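Local coordinates for cobalt-precorrin-5B C(1)-methyltransferase (Archaeoglobus fulgidus, PDB 1SR8), which probably methylates C-1 of cobalt-precorrin-5B with S-adenosyl-L-methionine to give cobalt-precorrin-6A, in the anaerobic route to adenosylcobalamin, at residues Y11-I16 with Y30-E34; I105-C111 with G155-P161. All coordinates share one frame; numbering follows the deposited sequence.

Interaction 1: Y11-I16 with Y30-E34; sequences YPEKWI and YILTE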
# COMPACT_ATOMS: atom_id res chain seq x y z
N TYR A 11 -18.53 -4.12 -6.20
CA TYR A 11 -19.18 -2.91 -5.74
C TYR A 11 -20.68 -3.02 -6.03
O TYR A 11 -21.07 -3.47 -7.10
CB TYR A 11 -18.61 -1.67 -6.44
CG TYR A 11 -17.23 -1.27 -5.96
CD1 TYR A 11 -16.08 -1.65 -6.66
CD2 TYR A 11 -17.07 -0.52 -4.80
CE1 TYR A 11 -14.81 -1.28 -6.21
CE2 TYR A 11 -15.81 -0.15 -4.34
CZ TYR A 11 -14.69 -0.53 -5.05
OH TYR A 11 -13.44 -0.17 -4.59
N PRO A 12 -21.52 -2.63 -5.05
CA PRO A 12 -22.97 -2.69 -5.24
C PRO A 12 -23.33 -1.95 -6.53
O PRO A 12 -22.99 -0.78 -6.69
CB PRO A 12 -23.50 -1.97 -4.00
CG PRO A 12 -22.48 -2.33 -2.96
CD PRO A 12 -21.18 -2.14 -3.71
N GLU A 13 -24.01 -2.62 -7.45
CA GLU A 13 -24.37 -1.99 -8.71
C GLU A 13 -25.14 -0.68 -8.55
O GLU A 13 -25.11 0.17 -9.43
CB GLU A 13 -25.18 -2.94 -9.59
CG GLU A 13 -25.44 -2.35 -10.96
CD GLU A 13 -26.43 -3.16 -11.77
OE1 GLU A 13 -27.59 -3.30 -11.32
OE2 GLU A 13 -26.03 -3.65 -12.85
N LYS A 14 -25.83 -0.53 -7.43
CA LYS A 14 -26.60 0.68 -7.18
C LYS A 14 -25.74 1.87 -6.74
O LYS A 14 -26.24 2.99 -6.60
CB LYS A 14 -27.67 0.39 -6.13
CG LYS A 14 -27.15 -0.28 -4.88
CD LYS A 14 -28.29 -0.57 -3.91
CE LYS A 14 -27.76 -1.07 -2.58
NZ LYS A 14 -28.85 -1.30 -1.60
N TRP A 15 -24.45 1.62 -6.52
CA TRP A 15 -23.50 2.66 -6.10
C TRP A 15 -22.85 3.28 -7.33
O TRP A 15 -22.34 4.41 -7.29
CB TRP A 15 -22.39 2.05 -5.23
CG TRP A 15 -22.83 1.62 -3.87
CD1 TRP A 15 -24.11 1.47 -3.42
CD2 TRP A 15 -21.98 1.26 -2.78
NE1 TRP A 15 -24.11 1.04 -2.11
CE2 TRP A 15 -22.81 0.91 -1.70
CE3 TRP A 15 -20.59 1.21 -2.61
CZ2 TRP A 15 -22.30 0.50 -0.46
CZ3 TRP A 15 -20.08 0.81 -1.38
CH2 TRP A 15 -20.93 0.46 -0.32
N ILE A 16 -22.87 2.52 -8.42
CA ILE A 16 -22.30 2.94 -9.68
C ILE A 16 -23.30 3.79 -10.44
O ILE A 16 -24.25 3.29 -11.04
CB ILE A 16 -21.93 1.73 -10.54
CG1 ILE A 16 -21.18 0.70 -9.68
CG2 ILE A 16 -21.07 2.18 -11.71
CD1 ILE A 16 -20.77 -0.55 -10.41
N TYR A 30 -9.28 4.64 -6.68
CA TYR A 30 -10.56 4.99 -6.10
C TYR A 30 -11.37 3.82 -5.57
O TYR A 30 -11.49 2.77 -6.22
CB TYR A 30 -11.43 5.75 -7.10
CG TYR A 30 -10.83 7.04 -7.57
CD1 TYR A 30 -9.88 7.06 -8.59
CD2 TYR A 30 -11.18 8.25 -6.98
CE1 TYR A 30 -9.30 8.24 -9.01
CE2 TYR A 30 -10.61 9.45 -7.39
CZ TYR A 30 -9.66 9.43 -8.40
OH TYR A 30 -9.04 10.60 -8.79
N ILE A 31 -11.92 4.02 -4.37
CA ILE A 31 -12.80 3.06 -3.72
C ILE A 31 -14.17 3.72 -3.76
O ILE A 31 -14.43 4.72 -3.08
CB ILE A 31 -12.44 2.82 -2.24
CG1 ILE A 31 -11.08 2.13 -2.12
CG2 ILE A 31 -13.51 1.95 -1.59
CD1 ILE A 31 -10.68 1.82 -0.69
N LEU A 32 -15.06 3.17 -4.57
CA LEU A 32 -16.40 3.71 -4.71
C LEU A 32 -17.19 3.47 -3.44
O LEU A 32 -17.12 2.40 -2.84
CB LEU A 32 -17.07 3.04 -5.91
CG LEU A 32 -18.56 3.21 -6.17
CD1 LEU A 32 -18.90 4.67 -6.44
CD2 LEU A 32 -18.92 2.35 -7.37
N THR A 33 -17.93 4.49 -3.00
CA THR A 33 -18.76 4.36 -1.81
C THR A 33 -20.23 4.59 -2.18
O THR A 33 -20.57 4.87 -3.34
CB THR A 33 -18.39 5.37 -0.70
OG1 THR A 33 -18.82 6.69 -1.08
CG2 THR A 33 -16.89 5.38 -0.48
N GLU A 34 -21.09 4.47 -1.18
CA GLU A 34 -22.53 4.64 -1.34
C GLU A 34 -22.83 6.02 -1.94
O GLU A 34 -23.69 6.16 -2.81
CB GLU A 34 -23.20 4.49 0.03
CG GLU A 34 -24.62 3.97 0.00
CD GLU A 34 -25.09 3.51 1.37
OE1 GLU A 34 -25.03 4.31 2.33
OE2 GLU A 34 -25.51 2.34 1.50

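Interaction 2: I105-C111 with G155-P161; sequences IFEAEVC and GVRISVP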
# COMPACT_ATOMS: atom_id res chain seq x y z
N ILE A 105 8.78 13.82 0.73
CA ILE A 105 9.47 13.87 -0.55
C ILE A 105 10.50 12.77 -0.79
O ILE A 105 11.28 12.42 0.10
CB ILE A 105 10.20 15.22 -0.74
CG1 ILE A 105 9.19 16.35 -0.92
CG2 ILE A 105 11.12 15.14 -1.94
CD1 ILE A 105 8.43 16.28 -2.23
N PHE A 106 10.48 12.24 -2.00
CA PHE A 106 11.42 11.22 -2.44
C PHE A 106 12.25 11.82 -3.57
O PHE A 106 11.70 12.39 -4.51
CB PHE A 106 10.69 9.97 -2.97
CG PHE A 106 10.40 8.95 -1.91
CD1 PHE A 106 11.19 7.81 -1.80
CD2 PHE A 106 9.36 9.13 -1.01
CE1 PHE A 106 10.95 6.87 -0.80
CE2 PHE A 106 9.11 8.20 -0.01
CZ PHE A 106 9.91 7.07 0.09
N GLU A 107 13.56 11.70 -3.47
CA GLU A 107 14.43 12.21 -4.52
C GLU A 107 15.20 11.06 -5.15
O GLU A 107 15.62 10.13 -4.46
CB GLU A 107 15.44 13.23 -3.96
CG GLU A 107 14.83 14.40 -3.23
CD GLU A 107 15.86 15.49 -2.98
OE1 GLU A 107 17.02 15.16 -2.67
OE2 GLU A 107 15.50 16.68 -3.10
N ALA A 108 15.35 11.14 -6.47
CA ALA A 108 16.07 10.13 -7.23
C ALA A 108 17.09 10.82 -8.13
O ALA A 108 16.77 11.80 -8.81
CB ALA A 108 15.11 9.31 -8.08
N GLU A 109 18.31 10.30 -8.13
CA GLU A 109 19.37 10.88 -8.93
C GLU A 109 20.07 9.80 -9.74
O GLU A 109 20.46 8.78 -9.18
CB GLU A 109 20.38 11.56 -8.00
CG GLU A 109 21.53 12.25 -8.71
CD GLU A 109 21.34 13.75 -8.78
OE1 GLU A 109 21.37 14.31 -9.90
OE2 GLU A 109 21.17 14.37 -7.70
N VAL A 110 20.21 10.02 -11.05
CA VAL A 110 20.90 9.05 -11.91
C VAL A 110 22.38 9.13 -11.58
O VAL A 110 22.91 10.21 -11.38
CB VAL A 110 20.72 9.35 -13.44
CG1 VAL A 110 19.26 9.31 -13.83
CG2 VAL A 110 21.34 10.69 -13.78
N CYS A 111 23.04 7.98 -11.52
CA CYS A 111 24.47 7.98 -11.23
C CYS A 111 25.21 7.09 -12.22
O CYS A 111 24.59 6.41 -13.04
CB CYS A 111 24.72 7.54 -9.77
SG CYS A 111 24.14 5.92 -9.23
N GLY A 155 22.73 4.02 -13.12
CA GLY A 155 21.91 3.61 -11.98
C GLY A 155 21.23 4.81 -11.35
O GLY A 155 21.32 5.92 -11.88
N VAL A 156 20.52 4.61 -10.25
CA VAL A 156 19.87 5.72 -9.57
C VAL A 156 19.98 5.56 -8.06
O VAL A 156 19.96 4.44 -7.54
CB VAL A 156 18.36 5.87 -9.93
CG1 VAL A 156 18.15 5.81 -11.44
CG2 VAL A 156 17.56 4.80 -9.25
N ARG A 157 20.13 6.67 -7.36
CA ARG A 157 20.18 6.63 -5.91
C ARG A 157 18.89 7.31 -5.46
O ARG A 157 18.57 8.42 -5.90
CB ARG A 157 21.40 7.37 -5.36
CG ARG A 157 21.43 7.51 -3.83
CD ARG A 157 22.86 7.63 -3.29
NE ARG A 157 23.70 8.44 -4.17
CZ ARG A 157 23.44 9.71 -4.50
NH1 ARG A 157 22.36 10.32 -4.00
NH2 ARG A 157 24.22 10.35 -5.35
N ILE A 158 18.13 6.61 -4.63
CA ILE A 158 16.86 7.12 -4.12
C ILE A 158 17.07 7.62 -2.69
O ILE A 158 17.61 6.89 -1.85
CB ILE A 158 15.79 6.00 -4.14
CG1 ILE A 158 15.60 5.49 -5.57
CG2 ILE A 158 14.49 6.52 -3.53
CD1 ILE A 158 14.72 4.26 -5.69
N SER A 159 16.66 8.85 -2.42
CA SER A 159 16.82 9.45 -1.10
C SER A 159 15.56 10.12 -0.59
O SER A 159 14.66 10.46 -1.36
CB SER A 159 17.94 10.50 -1.11
OG SER A 159 19.18 9.93 -1.48
N VAL A 160 15.51 10.32 0.73
CA VAL A 160 14.39 10.97 1.39
C VAL A 160 14.94 12.09 2.28
O VAL A 160 15.31 11.87 3.44
CB VAL A 160 13.59 9.94 2.23
CG1 VAL A 160 12.32 10.57 2.75
CG2 VAL A 160 13.29 8.72 1.38
N PRO A 161 15.02 13.32 1.74
CA PRO A 161 15.52 14.51 2.43
C PRO A 161 15.13 14.68 3.90
O PRO A 161 15.98 15.00 4.73
CB PRO A 161 15.00 15.64 1.56
CG PRO A 161 15.10 15.05 0.19
CD PRO A 161 14.54 13.65 0.39

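Interaction 1: Y11-I16 with Y30-E34
A small hydrophobic cluster, in which Tyr-11, just before a tight turn, and Trp-15 within it meet Leu-32, packs the N-terminal loop against strand 30-33, an edge strand of a three-stranded antiparallel sheet. Glu-34 lays its CA and methylenes against the cluster. The turn is closed by the bond from Trp-15 N to Pro-12 O, and both aromatic side chains point toward the strand. Between them comes Leu-32. Its CB lies off-centre over the Tyr-11 ring, 3.7 Å from CD2. With CG anti to the backbone N (chi1 169°), the branched end is carried on to the turn, where Leu-32 CD1 comes 3.6 Å from Trp-15 O. The other methyl, CD2, reaches Ile-16 CG1 at 3.6 Å. Leucine suits the place because a branched side chain can touch the Tyr-11 ring, Trp-15 and Ile-16 at once. The indole is sandwiched: Glu-34 CA sits over the five-membered ring, 3.7 Å from its centroid, and on the opposite face lies Pro-12, with CG 3.5 Å above the plane. The aliphatic part of Glu-34 continues across it, CG lying 3.6 Å from Trp-15 NE1, before the carboxylate goes on to a salt bridge with Lys-203. Leu-32 O is buried with no hydrogen-bonding partner in the model, 3.2 Å from Tyr-11 CE2. The phenol oxygen of Tyr-11 hydrogen-bonds to Asp-4. Helix 21-26 touches Tyr-11 and Ile-16 through Val-25 and Ala-21, strand 36-42 pairs with strand 30-33, and helix 195-204 packs on Trp-15, Ile-31 and Thr-33.

Interaction 2: I105-C111 with G155-P161
Phe-106 and Val-160, the latter just beyond the end of strand 155-159, form the apolar start of an antiparallel pair between strands 86-90 and 115-118 of a mixed sheet. Val-160 CG2 lies over one face of the phenyl ring, 3.7 Å from CE1, and Ile-158 CG2 meets the ring at its edge, in plane, 3.9 Å from CD1. On the same face of the sheet Ala-108 stands opposite Ile-158 and Val-110 opposite Val-156. The large ring reaches Thr-44, Thr-47 and Ala-48 of helix 44-57, and the small Ala-108 touches Ala-51; beta-branched valine and isoleucine suit the extended backbone. Three hydrogen-bonded pairs, Glu-107 with Ser-159, Glu-109 with Arg-157 and Cys-111 with Gly-155, hold the strands together. The bond from Glu-107 N to Ser-159 O is almost straight (2.7 Å, 178°), whereas Cys-111 N stands 48° out of the carbonyl plane of Gly-155 O. The other face carries the charged residues. Glu-109 OE2 and Arg-157 NH2 stay 5.6 Å apart, too far for a salt bridge, and the Glu-107 carboxylate is shared between salt bridges to Arg-120 and Arg-88. Its carbon chain leans on proline, with Glu-107 CG 3.5 Å from Pro-161 CG.

From the N terminus, interaction 1 closes first: the chain leaves 11-16, runs through helix 21-26 and returns as strand 30-33, a short loop of 13 residues. Only after this does the chain reach 105-111, and interaction 2 closes a longer loop of 43 residues, containing strand 115-118 and helix 133-149, when 155-161 comes back beside it. The two loops are in series, neither nested nor crossing. The centres of interaction 1 and interaction 2 are about 38 Å apart, on opposite sides of the chain's centre, and their nearest atoms about 20 Å apart. Interaction 1 fastens the N-terminal loop to the edge of the three-stranded sheet; interaction 2 joins neighbouring strands within the six-stranded one.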